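Local atomic coordinates of DPSA (Streptomyces coelicolor, PDB entry 4CY9), a protein that probably oxidises and stores iron inside a twelve-subunit shell, as other Dps ferritins do, and probably also binds DNA. Residues 40-53 against 98-110. Residues are numbered along the deposited sequence; the frame is centred on the assembly and turned at random.
Sequences HVHWNVVGPHFIAV and YSIGRADAIAHLG
Val-45 and Val-46 run parallel to Ala-103 and Asp-104 as a two-strand sheet, with Ala-103 N bonded to Asn-44 O (3.2 Å) and Val-46 N to Ala-103 O (3.0 Å), while a weak bond from Ala-105 N to Val-46 O extends the pairing into the next helix. The pairing illustrates how a minimal sheet can join two interhelical connections in an otherwise helical protein. His-108 bridges the two segments: the single N-H of its NE2 is shared by two weak bonds, to Gly-101 O of its own segment and to Asn-44 O across the contact, a carbonyl that also accepts from Ala-103 N. At the other nitrogen, ND1 pairs with Tyr-98 OH at 2.7 Å, and contacts at both nitrogens probably restrain the rotation of the imidazole. Val-41 packs along this group, its CG1 3.7 Å from His-108 CB, while its CG2 lies against CE2 and OH of Tyr-98. Farther along, Val-45 CG1 comes obliquely to 3.5 Å from His-108 CD2. His-40, with CG anti to its own N (chi1 176°), extends toward the incoming loop and donates from NE2 to Ile-100 O (2.7 Å), the acceptor lying close to the ring plane; its ND1 bonds Gly-84 of a third subunit. Beyond the sheet, the methyl of Ala-105 meets both Val-53 CG2 (3.7 Å) and His-49 CB, while Asp-104 caps its helix through Ala-107 N. Val-46 CG1 rests on Arg-102 CG (3.7 Å), and the guanidinium of this arginine forms a salt bridge with Glu-160 of a second subunit. The contact thus ties the turn between helices 14-44 and 50-77 to the end of the long crossover entering helix 105-133, at one end of the ferritin-like four-helix bundle, where Leu-109 also meets helix 135-158.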
ATOM      1  N   HIS A  40      21.113 -18.701 -11.904  1.00  9.62           N
ATOM      2  CA  HIS A  40      22.027 -19.855 -11.625  1.00  9.61           C
ATOM      3  C   HIS A  40      22.986 -19.589 -10.487  1.00 10.27           C
ATOM      4  O   HIS A  40      23.203 -20.476  -9.627  1.00  9.82           O
ATOM      5  CB  HIS A  40      22.782 -20.157 -12.977  1.00  9.27           C
ATOM      6  CG  HIS A  40      23.816 -21.233 -12.851  1.00 10.43           C
ATOM      7  ND1 HIS A  40      23.532 -22.567 -13.061  1.00 11.51           N
ATOM      8  CD2 HIS A  40      25.159 -21.161 -12.459  1.00 11.21           C
ATOM      9  CE1 HIS A  40      24.659 -23.293 -12.851  1.00 11.46           C
ATOM     10  NE2 HIS A  40      25.653 -22.449 -12.474  1.00 11.62           N
ATOM     11  N   VAL A  41      23.581 -18.396 -10.472  1.00  9.48           N
ATOM     12  CA  VAL A  41      24.488 -18.076  -9.364  1.00  9.12           C
ATOM     13  C   VAL A  41      23.677 -18.040  -8.066  1.00 10.78           C
ATOM     14  O   VAL A  41      24.113 -18.524  -6.998  1.00 10.37           O
ATOM     15  CB  VAL A  41      25.215 -16.723  -9.634  1.00  9.35           C
ATOM     16  CG1 VAL A  41      26.068 -16.381  -8.416  1.00 10.36           C
ATOM     17  CG2 VAL A  41      26.163 -16.926 -10.872  1.00  9.89           C
ATOM     18  N   HIS A  42      22.541 -17.352  -8.047  1.00  9.54           N
ATOM     19  CA  HIS A  42      21.698 -17.257  -6.846  1.00 11.16           C
ATOM     20  C   HIS A  42      21.432 -18.656  -6.264  1.00 10.83           C
ATOM     21  O   HIS A  42      21.444 -18.835  -5.044  1.00 11.41           O
ATOM     22  CB  HIS A  42      20.425 -16.569  -7.313  1.00 10.90           C
ATOM     23  CG  HIS A  42      19.320 -16.460  -6.307  1.00 14.72           C
ATOM     24  ND1 HIS A  42      19.247 -15.432  -5.413  1.00 14.73           N
ATOM     25  CD2 HIS A  42      18.075 -17.106  -6.277  1.00 18.32           C
ATOM     26  CE1 HIS A  42      18.103 -15.477  -4.681  1.00 17.42           C
ATOM     27  NE2 HIS A  42      17.354 -16.550  -5.234  1.00 22.94           N
ATOM     28  N   TRP A  43      21.153 -19.626  -7.104  1.00 10.08           N
ATOM     29  CA  TRP A  43      20.793 -20.969  -6.576  1.00 10.45           C
ATOM     30  C   TRP A  43      21.977 -21.746  -6.115  1.00 13.34           C
ATOM     31  O   TRP A  43      21.831 -22.599  -5.232  1.00 13.70           O
ATOM     32  CB  TRP A  43      20.135 -21.790  -7.706  1.00 10.34           C
ATOM     33  CG  TRP A  43      18.841 -21.202  -8.199  1.00 10.59           C
ATOM     34  CD1 TRP A  43      17.883 -20.520  -7.478  1.00 10.38           C
ATOM     35  CD2 TRP A  43      18.357 -21.237  -9.568  1.00 10.69           C
ATOM     36  NE1 TRP A  43      16.866 -20.104  -8.286  1.00 10.83           N
ATOM     37  CE2 TRP A  43      17.088 -20.541  -9.571  1.00 10.26           C
ATOM     38  CE3 TRP A  43      18.856 -21.794 -10.768  1.00 10.19           C
ATOM     39  CZ2 TRP A  43      16.300 -20.365 -10.736  1.00 10.89           C
ATOM     40  CZ3 TRP A  43      18.026 -21.670 -11.936  1.00 10.04           C
ATOM     41  CH2 TRP A  43      16.783 -20.990 -11.951  1.00 10.26           C
ATOM     42  N   ASN A  44      23.165 -21.454  -6.647  1.00 10.48           N
ATOM     43  CA  ASN A  44      24.307 -22.354  -6.474  1.00 11.61           C
ATOM     44  C   ASN A  44      25.484 -21.722  -5.728  1.00 12.93           C
ATOM     45  O   ASN A  44      26.550 -22.321  -5.656  1.00 14.12           O
ATOM     46  CB  ASN A  44      24.805 -22.810  -7.864  1.00 12.50           C
ATOM     47  CG  ASN A  44      23.734 -23.692  -8.566  1.00 14.74           C
ATOM     48  OD1 ASN A  44      23.215 -23.375  -9.689  1.00 15.69           O
ATOM     49  ND2 ASN A  44      23.319 -24.745  -7.848  1.00 12.39           N
ATOM     50  N   VAL A  45      25.291 -20.586  -5.065  1.00 11.65           N
ATOM     51  CA  VAL A  45      26.297 -20.047  -4.165  0.50 10.42           C
ATOM     52  C   VAL A  45      26.246 -20.776  -2.805  1.00 10.41           C
ATOM     53  O   VAL A  45      25.149 -21.079  -2.345  1.00 11.74           O
ATOM     54  CB  VAL A  45      26.039 -18.507  -3.855  0.50 10.52           C
ATOM     55  CG1 VAL A  45      26.581 -17.662  -4.983  0.50 10.43           C
ATOM     56  CG2 VAL A  45      24.553 -18.151  -3.586  0.50 10.68           C
ATOM     57  N   VAL A  46      27.392 -20.985  -2.190  1.00  9.84           N
ATOM     58  CA  VAL A  46      27.492 -21.609  -0.835  1.00 10.81           C
ATOM     59  C   VAL A  46      28.532 -20.840  -0.023  1.00 11.72           C
ATOM     60  O   VAL A  46      29.257 -19.949  -0.514  1.00 12.32           O
ATOM     61  CB  VAL A  46      27.907 -23.145  -0.985  1.00 11.68           C
ATOM     62  CG1 VAL A  46      26.743 -23.887  -1.713  1.00 14.47           C
ATOM     63  CG2 VAL A  46      29.260 -23.324  -1.706  1.00 13.24           C
ATOM     64  N   GLY A  47      28.657 -21.299   1.216  1.00 11.76           N
ATOM     65  CA  GLY A  47      29.686 -20.786   2.111  1.00 11.78           C
ATOM     66  C   GLY A  47      29.119 -19.656   2.917  1.00 12.24           C
ATOM     67  O   GLY A  47      27.989 -19.281   2.843  1.00 11.92           O
ATOM     68  N   PRO A  48      29.980 -19.056   3.813  1.00 13.72           N
ATOM     69  CA  PRO A  48      29.549 -18.193   4.886  1.00 14.36           C
ATOM     70  C   PRO A  48      29.006 -16.895   4.420  1.00 14.82           C
ATOM     71  O   PRO A  48      28.263 -16.239   5.194  1.00 14.99           O
ATOM     72  CB  PRO A  48      30.871 -17.952   5.686  1.00 18.30           C
ATOM     73  CG  PRO A  48      31.835 -18.876   5.243  1.00 24.38           C
ATOM     74  CD  PRO A  48      31.360 -19.584   3.985  1.00 16.79           C
ATOM     75  N   HIS A  49      29.237 -16.510   3.144  1.00 13.59           N
ATOM     76  CA  HIS A  49      28.545 -15.302   2.609  1.00 13.39           C
ATOM     77  C   HIS A  49      27.294 -15.640   1.824  1.00 14.52           C
ATOM     78  O   HIS A  49      26.810 -14.805   1.091  1.00 16.47           O
ATOM     79  CB  HIS A  49      29.556 -14.556   1.668  1.00 13.42           C
ATOM     80  CG  HIS A  49      30.771 -14.078   2.443  1.00 16.03           C
ATOM     81  ND1 HIS A  49      30.671 -12.929   3.254  1.00 19.42           N
ATOM     82  CD2 HIS A  49      32.013 -14.532   2.536  1.00 19.73           C
ATOM     83  CE1 HIS A  49      31.905 -12.777   3.834  1.00 17.68           C
ATOM     84  NE2 HIS A  49      32.676 -13.738   3.458  1.00 18.28           N
ATOM     85  N   PHE A  50      26.749 -16.884   1.978  1.00 13.06           N
ATOM     86  CA  PHE A  50      25.614 -17.258   1.142  1.00 15.81           C
ATOM     87  C   PHE A  50      24.476 -16.219   1.129  1.00 15.25           C
ATOM     88  O   PHE A  50      24.059 -15.800   0.093  1.00 14.80           O
ATOM     89  CB  PHE A  50      24.992 -18.612   1.781  1.00 14.14           C
ATOM     90  CG  PHE A  50      23.690 -18.981   1.141  1.00 12.89           C
ATOM     91  CD1 PHE A  50      23.677 -19.549  -0.148  1.00 15.09           C
ATOM     92  CD2 PHE A  50      22.492 -18.897   1.865  1.00 14.29           C
ATOM     93  CE1 PHE A  50      22.429 -19.936  -0.756  1.00 14.76           C
ATOM     94  CE2 PHE A  50      21.315 -19.167   1.283  1.00 14.60           C
ATOM     95  CZ  PHE A  50      21.210 -19.746  -0.035  1.00 16.49           C
ATOM     96  N   ILE A  51      23.931 -15.894   2.312  1.00 15.58           N
ATOM     97  CA  ILE A  51      22.595 -15.229   2.275  1.00 15.56           C
ATOM     98  C   ILE A  51      22.807 -13.837   1.689  1.00 17.87           C
ATOM     99  O   ILE A  51      21.969 -13.270   0.930  1.00 16.84           O
ATOM    100  CB  ILE A  51      21.821 -15.386   3.669  1.00 13.32           C
ATOM    101  CG1 ILE A  51      20.342 -14.868   3.537  1.00 14.70           C
ATOM    102  CG2 ILE A  51      22.526 -14.476   4.722  1.00 16.06           C
ATOM    103  CD1 ILE A  51      19.592 -15.876   2.633  1.00 17.60           C
ATOM    104  N   ALA A  52      23.936 -13.189   2.035  1.00 16.59           N
ATOM    105  CA  ALA A  52      24.134 -11.859   1.518  1.00 19.74           C
ATOM    106  C   ALA A  52      24.225 -11.796   0.001  1.00 20.25           C
ATOM    107  O   ALA A  52      23.613 -10.909  -0.632  1.00 19.42           O
ATOM    108  CB  ALA A  52      25.429 -11.223   2.136  1.00 20.73           C
ATOM    109  N   VAL A  53      25.006 -12.693  -0.594  1.00 16.12           N
ATOM    110  CA  VAL A  53      25.123 -12.709  -2.011  1.00 13.45           C
ATOM    111  C   VAL A  53      23.790 -13.129  -2.711  1.00 14.02           C
ATOM    112  O   VAL A  53      23.402 -12.623  -3.733  1.00 14.58           O
ATOM    113  CB  VAL A  53      26.375 -13.567  -2.412  1.00 16.76           C
ATOM    114  CG1 VAL A  53      26.426 -13.784  -3.883  1.00 19.02           C
ATOM    115  CG2 VAL A  53      27.627 -12.853  -1.812  1.00 20.19           C
ATOM    116  N   TYR A  98      28.212 -19.629 -18.842  1.00 13.12           N
ATOM    117  CA  TYR A  98      28.868 -19.458 -17.505  1.00 12.70           C
ATOM    118  C   TYR A  98      29.265 -20.837 -16.999  1.00 14.25           C
ATOM    119  O   TYR A  98      28.496 -21.783 -17.096  1.00 14.77           O
ATOM    120  CB  TYR A  98      27.788 -18.887 -16.561  1.00 12.39           C
ATOM    121  CG  TYR A  98      28.321 -18.511 -15.214  1.00 11.82           C
ATOM    122  CD1 TYR A  98      29.077 -17.331 -15.050  1.00 11.57           C
ATOM    123  CD2 TYR A  98      28.013 -19.351 -14.112  1.00 10.92           C
ATOM    124  CE1 TYR A  98      29.514 -16.973 -13.775  1.00 11.22           C
ATOM    125  CE2 TYR A  98      28.416 -19.006 -12.810  1.00 11.13           C
ATOM    126  CZ  TYR A  98      29.211 -17.835 -12.660  1.00 11.11           C
ATOM    127  OH  TYR A  98      29.582 -17.508 -11.367  1.00 11.18           O
ATOM    128  N   SER A  99      30.500 -20.904 -16.444  1.00 15.64           N
ATOM    129  CA  SER A  99      31.148 -22.246 -16.284  1.00 17.96           C
ATOM    130  C   SER A  99      31.221 -22.690 -14.825  1.00 19.66           C
ATOM    131  O   SER A  99      31.779 -23.775 -14.574  1.00 22.80           O
ATOM    132  CB  SER A  99      32.647 -22.188 -16.821  1.00 21.53           C
ATOM    133  OG  SER A  99      33.368 -21.195 -16.091  1.00 27.39           O
ATOM    134  N   ILE A 100      30.701 -21.941 -13.851  1.00 14.82           N
ATOM    135  CA  ILE A 100      30.803 -22.270 -12.417  0.50 13.98           C
ATOM    136  C   ILE A 100      29.518 -22.993 -11.972  1.00 15.34           C
ATOM    137  O   ILE A 100      28.391 -22.442 -12.230  1.00 14.48           O
ATOM    138  CB  ILE A 100      30.917 -20.980 -11.544  0.50 12.03           C
ATOM    139  CG1 ILE A 100      32.095 -20.118 -12.076  0.50 12.39           C
ATOM    140  CG2 ILE A 100      31.196 -21.366 -10.077  0.50 12.73           C
ATOM    141  CD1 ILE A 100      33.457 -20.887 -12.174  0.50 13.03           C
ATOM    142  N   GLY A 101      29.643 -24.178 -11.330  1.00 13.10           N
ATOM    143  CA  GLY A 101      28.389 -24.806 -10.775  1.00 13.50           C
ATOM    144  C   GLY A 101      28.268 -24.355  -9.303  1.00 14.21           C
ATOM    145  O   GLY A 101      28.141 -23.138  -8.965  1.00 16.08           O
ATOM    146  N   ARG A 102      28.242 -25.327  -8.378  1.00 13.43           N
ATOM    147  CA  ARG A 102      28.182 -24.923  -6.985  1.00 12.65           C
ATOM    148  C   ARG A 102      29.554 -24.368  -6.585  1.00 17.15           C
ATOM    149  O   ARG A 102      30.640 -24.979  -6.918  1.00 17.04           O
ATOM    150  CB  ARG A 102      27.850 -26.174  -6.103  1.00 15.50           C
ATOM    151  CG  ARG A 102      27.872 -25.804  -4.638  1.00 18.36           C
ATOM    152  CD  ARG A 102      28.107 -27.118  -3.899  1.00 26.73           C
ATOM    153  NE  ARG A 102      26.945 -27.886  -3.991  1.00 24.05           N
ATOM    154  CZ  ARG A 102      26.769 -29.126  -4.523  1.00 24.56           C
ATOM    155  NH1 ARG A 102      27.632 -29.862  -5.218  1.00 24.44           N
ATOM    156  NH2 ARG A 102      25.559 -29.635  -4.379  1.00 24.74           N
ATOM    157  N   ALA A 103      29.612 -23.238  -5.884  1.00 14.32           N
ATOM    158  CA  ALA A 103      30.940 -22.672  -5.473  1.00 12.61           C
ATOM    159  C   ALA A 103      30.724 -21.651  -4.428  1.00 12.03           C
ATOM    160  O   ALA A 103      29.631 -21.167  -4.223  1.00 11.16           O
ATOM    161  CB  ALA A 103      31.670 -21.962  -6.683  1.00 13.58           C
ATOM    162  N   ASP A 104      31.821 -21.301  -3.744  1.00 12.28           N
ATOM    163  CA  ASP A 104      31.651 -20.293  -2.741  0.50 12.92           C
ATOM    164  C   ASP A 104      31.332 -18.911  -3.405  1.00 13.92           C
ATOM    165  O   ASP A 104      31.563 -18.637  -4.543  1.00 13.03           O
ATOM    166  CB  ASP A 104      32.889 -20.182  -1.854  0.50 15.22           C
ATOM    167  CG  ASP A 104      33.845 -19.127  -2.328  0.50 18.00           C
ATOM    168  OD1 ASP A 104      34.338 -19.242  -3.454  0.50 18.06           O
ATOM    169  OD2 ASP A 104      33.962 -18.059  -1.657  0.50 21.80           O
ATOM    170  N   ALA A 105      30.726 -18.073  -2.596  1.00 16.24           N
ATOM    171  CA  ALA A 105      30.031 -16.906  -3.083  1.00 24.94           C
ATOM    172  C   ALA A 105      31.038 -16.013  -3.624  1.00 20.87           C
ATOM    173  O   ALA A 105      30.855 -15.410  -4.752  1.00 22.91           O
ATOM    174  CB  ALA A 105      29.065 -16.251  -1.975  1.00 22.48           C
ATOM    175  N   ILE A 106      32.191 -15.938  -3.022  1.00 27.56           N
ATOM    176  CA  ILE A 106      33.238 -15.202  -3.557  1.00 31.58           C
ATOM    177  C   ILE A 106      33.940 -15.641  -4.834  1.00 29.57           C
ATOM    178  O   ILE A 106      34.203 -14.753  -5.663  1.00 25.99           O
ATOM    179  CB  ILE A 106      34.198 -14.552  -2.447  1.00 44.33           C
ATOM    180  N   ALA A 107      34.022 -16.951  -5.164  1.00 21.75           N
ATOM    181  CA  ALA A 107      34.355 -17.466  -6.353  1.00 16.43           C
ATOM    182  C   ALA A 107      33.310 -17.101  -7.505  1.00 16.91           C
ATOM    183  O   ALA A 107      33.655 -16.848  -8.717  1.00 16.26           O
ATOM    184  CB  ALA A 107      34.483 -18.975  -6.320  1.00 22.86           C
ATOM    185  N   HIS A 108      32.037 -17.243  -7.176  1.00 11.82           N
ATOM    186  CA  HIS A 108      31.014 -16.847  -8.187  1.00 10.84           C
ATOM    187  C   HIS A 108      31.116 -15.346  -8.472  1.00 10.62           C
ATOM    188  O   HIS A 108      30.930 -14.934  -9.648  1.00 12.06           O
ATOM    189  CB  HIS A 108      29.629 -17.104  -7.646  1.00 11.13           C
ATOM    190  CG  HIS A 108      29.166 -18.491  -7.910  1.00 11.34           C
ATOM    191  ND1 HIS A 108      28.900 -18.912  -9.190  1.00 11.26           N
ATOM    192  CD2 HIS A 108      28.771 -19.565  -7.026  1.00 11.34           C
ATOM    193  CE1 HIS A 108      28.464 -20.215  -9.198  1.00 11.58           C
ATOM    194  NE2 HIS A 108      28.380 -20.627  -7.869  1.00 11.85           N
ATOM    195  N   LEU A 109      31.375 -14.525  -7.471  1.00 10.70           N
ATOM    196  CA  LEU A 109      31.429 -13.060  -7.759  1.00 11.67           C
ATOM    197  C   LEU A 109      32.636 -12.795  -8.691  1.00 12.31           C
ATOM    198  O   LEU A 109      32.519 -11.943  -9.572  1.00 10.71           O
ATOM    199  CB  LEU A 109      31.623 -12.242  -6.441  1.00 13.17           C
ATOM    200  CG  LEU A 109      30.291 -12.258  -5.606  1.00 15.02           C
ATOM    201  CD1 LEU A 109      30.455 -11.345  -4.383  1.00 15.68           C
ATOM    202  CD2 LEU A 109      29.063 -11.792  -6.425  1.00 15.47           C
ATOM    203  N   GLY A 110      33.809 -13.447  -8.495  1.00 12.14           N
ATOM    204  CA  GLY A 110      34.916 -13.352  -9.450  1.00 13.71           C
ATOM    205  C   GLY A 110      34.496 -13.639 -10.893  1.00 14.06           C
ATOM    206  O   GLY A 110      34.881 -12.920 -11.843  1.00 13.76           O
TER